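Local coordinates for protein endoglucanase E (Clostridium thermocellum, PDB 2WAO) that probably removes acetyl groups from plant cell-wall polysaccharides and binds cellulose chains in the same site, as the family 2 carbohydrate esterase domain of a bifunctional cellulase, at residues A[11-17]-A[31-36]; A[43-49]-A[102-108]; A[122-126]-A[330-334]; A[178-182]-A[235-240]. All coordinates share one frame; numbering follows the deposited sequence.

Contacts 1 and 2 are backbone-paired strands, one pair in each sheet of the N-terminal beta-sandwich, with mostly apolar inner and largely polar outer faces. Phe17, Val34 and Leu36 of contact 1 pack on the Phe104 and Phe107 rings of contact 2. Contacts 3 and 4, in the alpha/beta esterase part, rest on side chains: an arginine-tryptophan stack near the end of the modelled chain in contact 3, mostly apolar packing of a loop on a helix in contact 4. The Arg16-Glu126 salt bridge ties contact 1 to contact 3. All four are partly buried, contact 1 nearest the chain's centre (about 13 Å between centres) and contact 2 farthest (about 21 Å). The loop of contact 4 leads from the glycan pocket.

Contact 1. Residues A[11-17]-A[31-36]; sequences ILYNGRF and GSNVEL. With FMT (formic acid), chain L.
Ser32 CB rests against the Phe17 ring, 4.2 Å from CZ; its OG bonds Trp29 O and accepts from a water that Arg16 N also holds. Asn33 pairs with Asn14, each backbone N-H meeting the other's carbonyl, and their side chains cross with amide planes 55° apart. Asn14 ND2 spends both hydrogens in its own amide plane, on Asn33 OD1 at 2.8 Å and on Glu35 OE1 at 3.0 Å. Asn33 ND2 donates to Gly31 O at 2.9 Å. Beside this pair Gly15 N donates to formate O1 at 3.2 Å, the formate probably coming from the crystallisation liquor. On the opposite face Val34 is packed tightly: CG1, anti to the backbone N (chi1 180°), presses on Ile11 CG2 at 3.3 Å, while CG2 lies 4.0 Å from Tyr13 CD1. Glu35 is bonded both ways to Leu12 through the backbone; its OE1 is met on the anti side by the Asn14 amide, and OE2 goes to His88. Leu36 CD2 lies alongside Ile11 CD1. Strand 12-14 lies antiparallel along 33-40, whose other side is flanked by 85-93; from the second sheet, strand 102-108 packs Phe104 and Phe107 on Val34, and Phe107 on Leu36.

Contact 2. Residues A[43-49]-A[102-108]; sequences ASVTIKS and VQFLGFD
Strands 43-49 and 102-108 are antiparallel neighbours within the five-stranded sheet of the beta-sandwich, and a beta bulge interrupts their pairing. Val45 faces Phe107 and Ile47 faces Phe104, leaving Leu105 and Gly106 together opposite Thr46. At the bulge Thr46 N donates to Gly106 O at 3.0 Å and Leu105 N to Thr46 O at 2.8 Å; Gly106 takes a phi of 138°, a positive value readily adopted by glycine. Regular bond pairs, Ser44 with Asp108 and Lys48 with Gln103, hold either side of it. On the inner face CG2 of Val45, anti to its backbone N, lies over one face of the Phe107 ring as a CH-pi contact, 3.9 Å from the centroid, and also meets the edge of the Phe104 ring near its plane. Ile47 CG1 runs alongside Phe104, 4.0 Å from CD1, while Ile47 CG2 crosses Val102 CG1 at 3.9 Å. Leu105, turned toward the other strand by the bulge, rests CD1 against both Thr46 CG2 and Lys48 CB. Across the outer face the extended Lys48 and Gln103 share a water, which accepts from Lys48 NZ and donates to Gln103 OE1 at 2.8 Å; Gln103 NE2 is taken by Asp21 and Gly24. Leu91 of strand 85-93 packs on Val45 and Phe104, closing the inner side. The chemistry is thus two-sided: mainly aromatic and branched apolar groups point inward, with Ser49, bonded to Gly51 O, an exception, whereas outer hydroxyl, amide, ammonium and carboxylate groups bond water or neighbouring turns and strands, Asp108 reaching Gly110 N.

Contact 3. Residues A[122-126]-A[330-334]; sequences ERKIE and KLGWL
Arg123 and Trp333 account for most of the buried surface, their side chains sliding past each other in opposite directions. Arg123 is extended from CG to NE and runs the length of the indole: CB sits 3.6 Å from Trp333 CH2, CG lies over the six-membered ring, 3.9 Å from its centroid, and NE reaches Trp333 CG at 3.6 Å. Its guanidinium then lies flat on the ring system, planes 13° apart and centres 4.1 Å apart, as a cation-pi stack in which CZ stands 4.1 Å from the centroid of the five-membered ring. The other indole face is covered by Leu331 CD2, while Ile125 CG1 comes up to the ring edge near its plane. Arg123 lies at the N-terminal end of strand 123-129, the first in sequence of the parallel sheet of the SGNH-type alpha/beta domain; the stack joins it to the segment after the last helix, 313-331. Gly332 leaves the helix with a positive phi of 64°, an inverse gamma turn is centred on Trp333, and the carbonyls of residues 332-334, the last of the model, lie round the guanidinium. Leu334 O is met at the edge of that group, near its plane, by Arg123 NH2 in a weak bond of 3.4 Å. One water accepts from Arg123 NH1 and donates to Trp333 O, and a second joins NH2, weakly, to Gly332 O. NH1 has a further partner in Leu166 O, just ahead of strand 168-174, so protein carbonyls and water together fix the rotation of the cation over the ring.

Contact 4. Residues A[178-182]-A[235-240]; sequences IGLTM and KFVTAY
The rings of Phe236 and Tyr240 form a corner that receives Leu180: Phe236 CZ lies in plane at the edge of the Tyr240 ring, and Leu180 CD1 approaches both rings obliquely, at 3.4 Å from Tyr240 CD1 and 3.7 Å from Phe236 CE1. Phe226 makes an edge-to-face contact with Phe236. The other branch of the leucine, CD2, reaches the backbone carbonyl of Ala239, while Leu180 CB lies 3.9 Å from Ala239 CB. The loop 178-182 follows strand 168-174 of the SGNH-type domain and leads from Ser176 and Gly177, which line the glycan pocket; here it packs against helix 233-250. Asp225 also holds the loop, OD2 accepting from Leu180 N and OD1 from Thr181 N. With chi1 at 72°, the Thr181 methyl is anti to the carbonyl carbon and lies against the helix surface, where CG2 is 3.6 Å from Phe236 CA and 3.6 Å from Lys235 CG, with Ala239 CB at 4.1 Å. Lys235, extended throughout, crosses the threonine with its aliphatic chain and ends in a weak bond from NZ to Thr181 O, at 3.5 Å.

Contact 1. Residues A[11-17]-A[31-36]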
# COMPACT_ATOMS: atom_id res chain seq x y z
N ILE A 11 15.37 14.93 -4.61
CA ILE A 11 13.95 14.46 -4.54
C ILE A 11 13.94 13.03 -4.01
O ILE A 11 14.72 12.18 -4.47
CB ILE A 11 13.25 14.53 -5.93
CG1 ILE A 11 13.17 16.00 -6.42
CG2 ILE A 11 11.84 13.87 -5.88
CD1 ILE A 11 12.40 16.19 -7.69
N LEU A 12 13.06 12.74 -3.05
CA LEU A 12 12.91 11.37 -2.57
C LEU A 12 11.79 10.65 -3.29
O LEU A 12 10.65 11.15 -3.33
CB LEU A 12 12.62 11.34 -1.08
CG LEU A 12 13.68 11.91 -0.16
CD1 LEU A 12 13.23 11.63 1.27
CD2 LEU A 12 15.09 11.31 -0.46
N TYR A 13 12.10 9.49 -3.83
CA TYR A 13 11.11 8.73 -4.58
C TYR A 13 10.77 7.53 -3.66
O TYR A 13 11.52 6.55 -3.60
CB TYR A 13 11.66 8.33 -5.95
CG TYR A 13 11.76 9.51 -6.90
CD1 TYR A 13 10.65 9.94 -7.62
CD2 TYR A 13 12.97 10.20 -7.08
CE1 TYR A 13 10.72 11.06 -8.48
CE2 TYR A 13 13.05 11.30 -7.97
CZ TYR A 13 11.92 11.72 -8.65
OH TYR A 13 11.99 12.81 -9.53
N ASN A 14 9.68 7.63 -2.89
CA ASN A 14 9.30 6.65 -1.88
C ASN A 14 8.38 5.57 -2.44
O ASN A 14 7.20 5.80 -2.56
CB ASN A 14 8.56 7.35 -0.74
CG ASN A 14 9.44 8.31 0.02
OD1 ASN A 14 10.63 8.03 0.21
ND2 ASN A 14 8.88 9.45 0.45
N GLY A 15 8.93 4.42 -2.79
CA GLY A 15 8.17 3.40 -3.45
C GLY A 15 9.09 2.59 -4.34
O GLY A 15 10.35 2.75 -4.33
N ARG A 16 8.46 1.72 -5.11
CA ARG A 16 9.12 1.02 -6.20
C ARG A 16 9.05 1.87 -7.44
O ARG A 16 7.98 2.03 -8.06
CB ARG A 16 8.51 -0.39 -6.45
CG ARG A 16 8.70 -1.34 -5.25
CD ARG A 16 8.20 -2.70 -5.65
NE ARG A 16 8.37 -3.71 -4.60
CZ ARG A 16 8.06 -4.98 -4.81
NH1 ARG A 16 7.61 -5.33 -6.01
NH2 ARG A 16 8.21 -5.89 -3.84
N PHE A 17 10.18 2.48 -7.79
CA PHE A 17 10.23 3.33 -8.99
C PHE A 17 11.14 2.69 -10.06
O PHE A 17 12.13 2.03 -9.71
CB PHE A 17 10.69 4.76 -8.66
CG PHE A 17 9.63 5.62 -8.03
CD1 PHE A 17 8.96 6.62 -8.77
CD2 PHE A 17 9.33 5.50 -6.68
CE1 PHE A 17 7.98 7.44 -8.16
CE2 PHE A 17 8.33 6.31 -6.08
CZ PHE A 17 7.69 7.30 -6.81
N GLY A 31 0.20 4.19 -3.07
CA GLY A 31 0.97 4.84 -2.02
C GLY A 31 2.38 5.25 -2.47
O GLY A 31 3.13 5.83 -1.66
N SER A 32 2.76 4.95 -3.72
CA SER A 32 4.01 5.53 -4.29
C SER A 32 3.95 7.03 -4.04
O SER A 32 2.90 7.66 -4.28
CB SER A 32 4.14 5.28 -5.79
OG SER A 32 4.20 3.89 -6.07
N ASN A 33 5.07 7.62 -3.59
CA ASN A 33 5.04 9.05 -3.32
C ASN A 33 6.38 9.72 -3.53
O ASN A 33 7.42 9.05 -3.44
CB ASN A 33 4.44 9.40 -1.94
CG ASN A 33 5.27 8.89 -0.80
OD1 ASN A 33 6.14 9.61 -0.27
ND2 ASN A 33 5.03 7.63 -0.42
N VAL A 34 6.31 10.99 -3.89
CA VAL A 34 7.49 11.80 -4.19
C VAL A 34 7.55 12.82 -3.06
O VAL A 34 6.54 13.43 -2.69
CB VAL A 34 7.33 12.52 -5.57
CG1 VAL A 34 8.55 13.35 -5.86
CG2 VAL A 34 7.11 11.48 -6.71
N GLU A 35 8.72 13.02 -2.47
CA GLU A 35 8.80 13.92 -1.35
C GLU A 35 9.99 14.88 -1.53
O GLU A 35 11.08 14.48 -1.95
CB GLU A 35 8.89 13.09 -0.07
CG GLU A 35 9.18 13.86 1.17
CD GLU A 35 9.37 12.96 2.39
OE1 GLU A 35 9.61 11.73 2.21
OE2 GLU A 35 9.34 13.50 3.52
N LEU A 36 9.76 16.16 -1.28
CA LEU A 36 10.81 17.17 -1.53
C LEU A 36 10.58 18.41 -0.67
O LEU A 36 9.50 18.61 -0.15
CB LEU A 36 10.85 17.52 -3.03
CG LEU A 36 9.56 18.12 -3.66
CD1 LEU A 36 9.39 19.60 -3.25
CD2 LEU A 36 9.62 18.00 -5.17
C FMT L . 11.87 4.79 0.06
O1 FMT L . 11.42 4.01 -0.80
O2 FMT L . 11.24 5.27 1.02
O HOH W 1 5.69 1.83 -4.84

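Contact 2. Residues A[43-49]-A[102-108]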
# COMPACT_ATOMS: atom_id res chain seq x y z
N ALA A 43 3.99 25.38 -6.26
CA ALA A 43 4.58 24.23 -6.88
C ALA A 43 3.64 23.59 -7.88
O ALA A 43 2.43 23.47 -7.63
CB ALA A 43 4.95 23.22 -5.82
N SER A 44 4.22 23.16 -8.99
CA SER A 44 3.50 22.50 -10.07
C SER A 44 4.24 21.21 -10.43
O SER A 44 5.44 21.09 -10.18
CB SER A 44 3.42 23.43 -11.30
OG SER A 44 2.56 24.54 -11.07
N VAL A 45 3.54 20.28 -11.06
CA VAL A 45 4.14 19.02 -11.49
C VAL A 45 3.51 18.60 -12.81
O VAL A 45 2.33 18.88 -13.04
CB VAL A 45 3.96 17.89 -10.39
CG1 VAL A 45 2.49 17.52 -10.23
CG2 VAL A 45 4.80 16.62 -10.73
N THR A 46 4.28 17.95 -13.67
CA THR A 46 3.73 17.32 -14.86
C THR A 46 3.70 15.82 -14.63
O THR A 46 4.71 15.20 -14.27
CB THR A 46 4.57 17.66 -16.11
OG1 THR A 46 4.63 19.10 -16.23
CG2 THR A 46 3.94 17.07 -17.36
N ILE A 47 2.51 15.25 -14.83
CA ILE A 47 2.25 13.83 -14.59
C ILE A 47 1.67 13.19 -15.85
O ILE A 47 0.69 13.70 -16.42
CB ILE A 47 1.21 13.66 -13.46
CG1 ILE A 47 1.86 14.06 -12.11
CG2 ILE A 47 0.69 12.17 -13.44
CD1 ILE A 47 0.85 14.40 -11.00
N LYS A 48 2.26 12.06 -16.24
CA LYS A 48 1.62 11.19 -17.23
C LYS A 48 1.01 9.98 -16.53
O LYS A 48 1.68 9.35 -15.70
CB LYS A 48 2.63 10.76 -18.30
CG LYS A 48 2.04 9.82 -19.36
CD LYS A 48 3.06 9.57 -20.46
CE LYS A 48 2.74 8.29 -21.19
NZ LYS A 48 3.88 7.98 -22.06
N SER A 49 -0.23 9.63 -16.88
CA SER A 49 -0.97 8.54 -16.24
C SER A 49 -1.62 7.66 -17.28
O SER A 49 -2.28 8.16 -18.19
CB SER A 49 -2.06 9.11 -15.31
OG SER A 49 -2.71 8.00 -14.62
N VAL A 102 2.28 5.57 -13.69
CA VAL A 102 2.35 7.02 -13.63
C VAL A 102 3.82 7.40 -13.80
O VAL A 102 4.70 6.76 -13.22
CB VAL A 102 1.87 7.47 -12.25
CG1 VAL A 102 2.28 8.96 -11.89
CG2 VAL A 102 0.35 7.26 -12.17
N GLN A 103 4.06 8.44 -14.57
CA GLN A 103 5.42 8.94 -14.78
C GLN A 103 5.44 10.39 -14.31
O GLN A 103 4.54 11.18 -14.67
CB GLN A 103 5.79 8.79 -16.25
CG GLN A 103 7.23 9.22 -16.59
CD GLN A 103 7.65 8.90 -18.01
OE1 GLN A 103 6.81 8.90 -18.95
NE2 GLN A 103 8.95 8.59 -18.19
N PHE A 104 6.45 10.73 -13.50
CA PHE A 104 6.63 12.09 -13.03
C PHE A 104 7.59 12.75 -13.98
O PHE A 104 8.73 12.29 -14.15
CB PHE A 104 7.09 12.14 -11.55
CG PHE A 104 6.06 11.58 -10.63
CD1 PHE A 104 4.95 12.32 -10.30
CD2 PHE A 104 6.17 10.27 -10.18
CE1 PHE A 104 3.95 11.78 -9.48
CE2 PHE A 104 5.18 9.70 -9.37
CZ PHE A 104 4.07 10.47 -9.01
N LEU A 105 7.09 13.78 -14.64
CA LEU A 105 7.87 14.41 -15.70
C LEU A 105 8.55 15.72 -15.29
O LEU A 105 9.24 16.30 -16.11
CB LEU A 105 7.02 14.59 -16.95
CG LEU A 105 6.58 13.27 -17.57
CD1 LEU A 105 5.44 13.61 -18.52
CD2 LEU A 105 7.74 12.58 -18.31
N GLY A 106 8.41 16.14 -14.04
CA GLY A 106 9.14 17.31 -13.58
C GLY A 106 8.32 18.23 -12.73
O GLY A 106 7.11 18.31 -12.88
N PHE A 107 9.00 18.94 -11.85
CA PHE A 107 8.36 19.92 -10.99
C PHE A 107 8.70 21.31 -11.47
O PHE A 107 9.71 21.51 -12.14
CB PHE A 107 8.82 19.73 -9.54
CG PHE A 107 8.21 18.52 -8.87
CD1 PHE A 107 7.05 18.65 -8.09
CD2 PHE A 107 8.80 17.26 -8.98
CE1 PHE A 107 6.48 17.50 -7.46
CE2 PHE A 107 8.26 16.12 -8.36
CZ PHE A 107 7.11 16.24 -7.61
N ASP A 108 7.87 22.29 -11.10
CA ASP A 108 8.19 23.70 -11.30
C ASP A 108 7.80 24.52 -10.07
O ASP A 108 6.69 24.39 -9.56
CB ASP A 108 7.51 24.27 -12.55
CG ASP A 108 7.93 25.73 -12.78
OD1 ASP A 108 8.88 25.91 -13.54
OD2 ASP A 108 7.41 26.65 -12.14
O HOH W 2 4.52 26.40 -10.17
O HOH W 3 5.42 20.92 -14.08
O HOH W 4 5.94 6.58 -20.32

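Contact 3. Residues A[122-126]-A[330-334]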
# COMPACT_ATOMS: atom_id res chain seq x y z
N GLU A 122 14.76 5.76 8.39
CA GLU A 122 15.48 4.52 8.67
C GLU A 122 14.55 3.31 8.81
O GLU A 122 14.90 2.20 8.40
CB GLU A 122 16.31 4.70 9.95
CG GLU A 122 17.34 5.82 9.81
CD GLU A 122 18.59 5.40 9.02
OE1 GLU A 122 18.84 4.16 8.90
OE2 GLU A 122 19.33 6.31 8.54
N ARG A 123 13.36 3.54 9.36
CA ARG A 123 12.37 2.47 9.57
C ARG A 123 11.64 2.29 8.27
O ARG A 123 11.22 3.28 7.61
CB ARG A 123 11.38 2.85 10.67
CG ARG A 123 12.08 3.03 12.04
CD ARG A 123 11.11 3.55 13.01
NE ARG A 123 11.64 3.50 14.38
CZ ARG A 123 10.96 3.93 15.44
NH1 ARG A 123 9.76 4.46 15.29
NH2 ARG A 123 11.48 3.84 16.67
N LYS A 124 11.50 1.03 7.89
CA LYS A 124 10.95 0.68 6.57
C LYS A 124 10.03 -0.53 6.72
O LYS A 124 10.38 -1.54 7.37
CB LYS A 124 12.05 0.32 5.58
CG LYS A 124 12.98 1.46 5.21
CD LYS A 124 14.14 0.88 4.41
CE LYS A 124 14.98 1.96 3.75
NZ LYS A 124 15.79 2.60 4.82
N ILE A 125 8.88 -0.46 6.05
CA ILE A 125 7.87 -1.55 6.11
C ILE A 125 7.49 -1.87 4.65
O ILE A 125 7.44 -0.96 3.81
CB ILE A 125 6.62 -1.10 6.87
CG1 ILE A 125 6.99 -0.47 8.21
CG2 ILE A 125 5.64 -2.27 7.06
CD1 ILE A 125 5.79 0.11 8.98
N GLU A 126 7.28 -3.15 4.34
CA GLU A 126 6.63 -3.51 3.07
C GLU A 126 5.31 -4.19 3.46
O GLU A 126 5.28 -5.10 4.30
CB GLU A 126 7.47 -4.48 2.26
CG GLU A 126 6.84 -4.90 0.92
CD GLU A 126 7.81 -5.68 0.07
OE1 GLU A 126 8.24 -6.75 0.51
OE2 GLU A 126 8.14 -5.24 -1.05
N LYS A 330 7.07 -5.86 19.11
CA LYS A 330 8.13 -6.74 18.59
C LYS A 330 9.41 -6.03 18.22
O LYS A 330 10.49 -6.63 18.34
CB LYS A 330 7.67 -7.55 17.37
CG LYS A 330 6.42 -8.36 17.62
CD LYS A 330 6.62 -9.46 18.62
CE LYS A 330 5.28 -10.20 18.77
NZ LYS A 330 5.32 -11.13 19.92
N LEU A 331 9.31 -4.81 17.70
CA LEU A 331 10.47 -4.11 17.18
C LEU A 331 11.12 -3.20 18.24
O LEU A 331 12.25 -2.81 18.08
CB LEU A 331 10.09 -3.30 15.91
CG LEU A 331 10.31 -4.38 14.83
CD1 LEU A 331 9.11 -5.19 14.41
CD2 LEU A 331 11.31 -4.08 13.74
N GLY A 332 10.38 -2.85 19.28
CA GLY A 332 10.78 -1.74 20.17
C GLY A 332 10.81 -0.39 19.46
O GLY A 332 11.69 0.42 19.72
N TRP A 333 9.87 -0.18 18.52
CA TRP A 333 9.78 1.06 17.74
C TRP A 333 8.87 2.08 18.43
O TRP A 333 7.83 2.50 17.91
CB TRP A 333 9.24 0.74 16.37
CG TRP A 333 10.28 0.31 15.37
CD1 TRP A 333 11.59 0.05 15.61
CD2 TRP A 333 10.04 0.06 14.00
NE1 TRP A 333 12.22 -0.34 14.42
CE2 TRP A 333 11.27 -0.33 13.42
CE3 TRP A 333 8.90 0.17 13.17
CZ2 TRP A 333 11.39 -0.65 12.06
CZ3 TRP A 333 9.02 -0.14 11.82
CH2 TRP A 333 10.26 -0.56 11.27
N LEU A 334 9.29 2.50 19.61
CA LEU A 334 8.49 3.43 20.41
C LEU A 334 8.78 4.90 20.03
O LEU A 334 9.49 5.15 19.03
CB LEU A 334 8.74 3.18 21.91
CG LEU A 334 8.90 1.78 22.50
CD1 LEU A 334 8.46 1.84 23.94
CD2 LEU A 334 8.12 0.69 21.79
O HOH W 5 7.15 5.26 16.88
O HOH W 6 13.43 2.35 18.69

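Contact 4. Residues A[178-182]-A[235-240]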
# COMPACT_ATOMS: atom_id res chain seq x y z
N ILE A 178 -6.86 -9.75 -5.44
CA ILE A 178 -5.84 -10.79 -5.61
C ILE A 178 -5.83 -11.75 -4.40
O ILE A 178 -6.17 -11.33 -3.27
CB ILE A 178 -4.44 -10.13 -5.79
CG1 ILE A 178 -3.55 -11.02 -6.68
CG2 ILE A 178 -3.76 -9.75 -4.41
CD1 ILE A 178 -2.26 -10.31 -7.15
N GLY A 179 -5.40 -12.98 -4.63
CA GLY A 179 -5.28 -13.95 -3.54
C GLY A 179 -4.02 -14.77 -3.69
O GLY A 179 -3.17 -14.53 -4.59
N LEU A 180 -3.91 -15.75 -2.81
CA LEU A 180 -2.82 -16.67 -2.82
C LEU A 180 -3.09 -17.84 -3.77
O LEU A 180 -2.13 -18.36 -4.41
CB LEU A 180 -2.59 -17.27 -1.43
CG LEU A 180 -1.83 -16.26 -0.59
CD1 LEU A 180 -2.05 -16.43 0.88
CD2 LEU A 180 -0.32 -16.33 -0.95
N THR A 181 -4.34 -18.31 -3.80
CA THR A 181 -4.69 -19.48 -4.70
C THR A 181 -5.69 -19.13 -5.80
O THR A 181 -5.88 -19.92 -6.76
CB THR A 181 -5.29 -20.69 -3.91
OG1 THR A 181 -6.61 -20.35 -3.47
CG2 THR A 181 -4.42 -21.03 -2.71
N MET A 182 -6.36 -17.99 -5.64
CA MET A 182 -7.43 -17.54 -6.54
C MET A 182 -7.64 -16.06 -6.36
O MET A 182 -7.30 -15.51 -5.31
CB MET A 182 -8.74 -18.30 -6.24
CG MET A 182 -9.26 -18.00 -4.85
SD MET A 182 -10.72 -18.94 -4.42
CE MET A 182 -11.86 -18.02 -5.41
N LYS A 235 -3.46 -26.43 -0.55
CA LYS A 235 -3.13 -25.47 -1.59
C LYS A 235 -2.85 -24.08 -0.97
O LYS A 235 -1.82 -23.46 -1.23
CB LYS A 235 -4.26 -25.38 -2.59
CG LYS A 235 -3.98 -24.45 -3.78
CD LYS A 235 -5.11 -24.44 -4.86
CE LYS A 235 -4.52 -23.97 -6.20
NZ LYS A 235 -5.52 -23.34 -7.16
N PHE A 236 -3.78 -23.64 -0.14
CA PHE A 236 -3.67 -22.35 0.55
C PHE A 236 -2.46 -22.25 1.53
O PHE A 236 -1.70 -21.27 1.50
CB PHE A 236 -5.00 -21.99 1.26
CG PHE A 236 -4.95 -20.62 1.93
CD1 PHE A 236 -5.24 -19.46 1.20
CD2 PHE A 236 -4.56 -20.50 3.26
CE1 PHE A 236 -5.18 -18.20 1.81
CE2 PHE A 236 -4.49 -19.25 3.88
CZ PHE A 236 -4.79 -18.11 3.16
N VAL A 237 -2.32 -23.26 2.40
CA VAL A 237 -1.25 -23.28 3.35
C VAL A 237 0.09 -23.33 2.63
O VAL A 237 1.01 -22.59 2.96
CB VAL A 237 -1.42 -24.44 4.35
CG1 VAL A 237 -0.11 -24.63 5.19
CG2 VAL A 237 -2.63 -24.11 5.30
N THR A 238 0.20 -24.18 1.61
CA THR A 238 1.47 -24.23 0.83
C THR A 238 1.79 -22.89 0.14
O THR A 238 2.93 -22.47 0.12
CB THR A 238 1.44 -25.44 -0.15
OG1 THR A 238 1.35 -26.65 0.61
CG2 THR A 238 2.72 -25.49 -1.00
N ALA A 239 0.77 -22.24 -0.42
CA ALA A 239 0.89 -20.96 -1.13
C ALA A 239 1.36 -19.89 -0.14
O ALA A 239 2.22 -19.07 -0.46
CB ALA A 239 -0.46 -20.56 -1.81
N TYR A 240 0.76 -19.89 1.06
CA TYR A 240 1.11 -18.90 2.07
C TYR A 240 2.56 -19.11 2.52
O TYR A 240 3.34 -18.16 2.56
CB TYR A 240 0.11 -18.94 3.25
CG TYR A 240 -0.03 -17.59 3.97
CD1 TYR A 240 -1.27 -16.97 4.11
CD2 TYR A 240 1.09 -16.92 4.52
CE1 TYR A 240 -1.43 -15.75 4.74
CE2 TYR A 240 0.94 -15.66 5.15
CZ TYR A 240 -0.30 -15.09 5.24
OH TYR A 240 -0.43 -13.86 5.88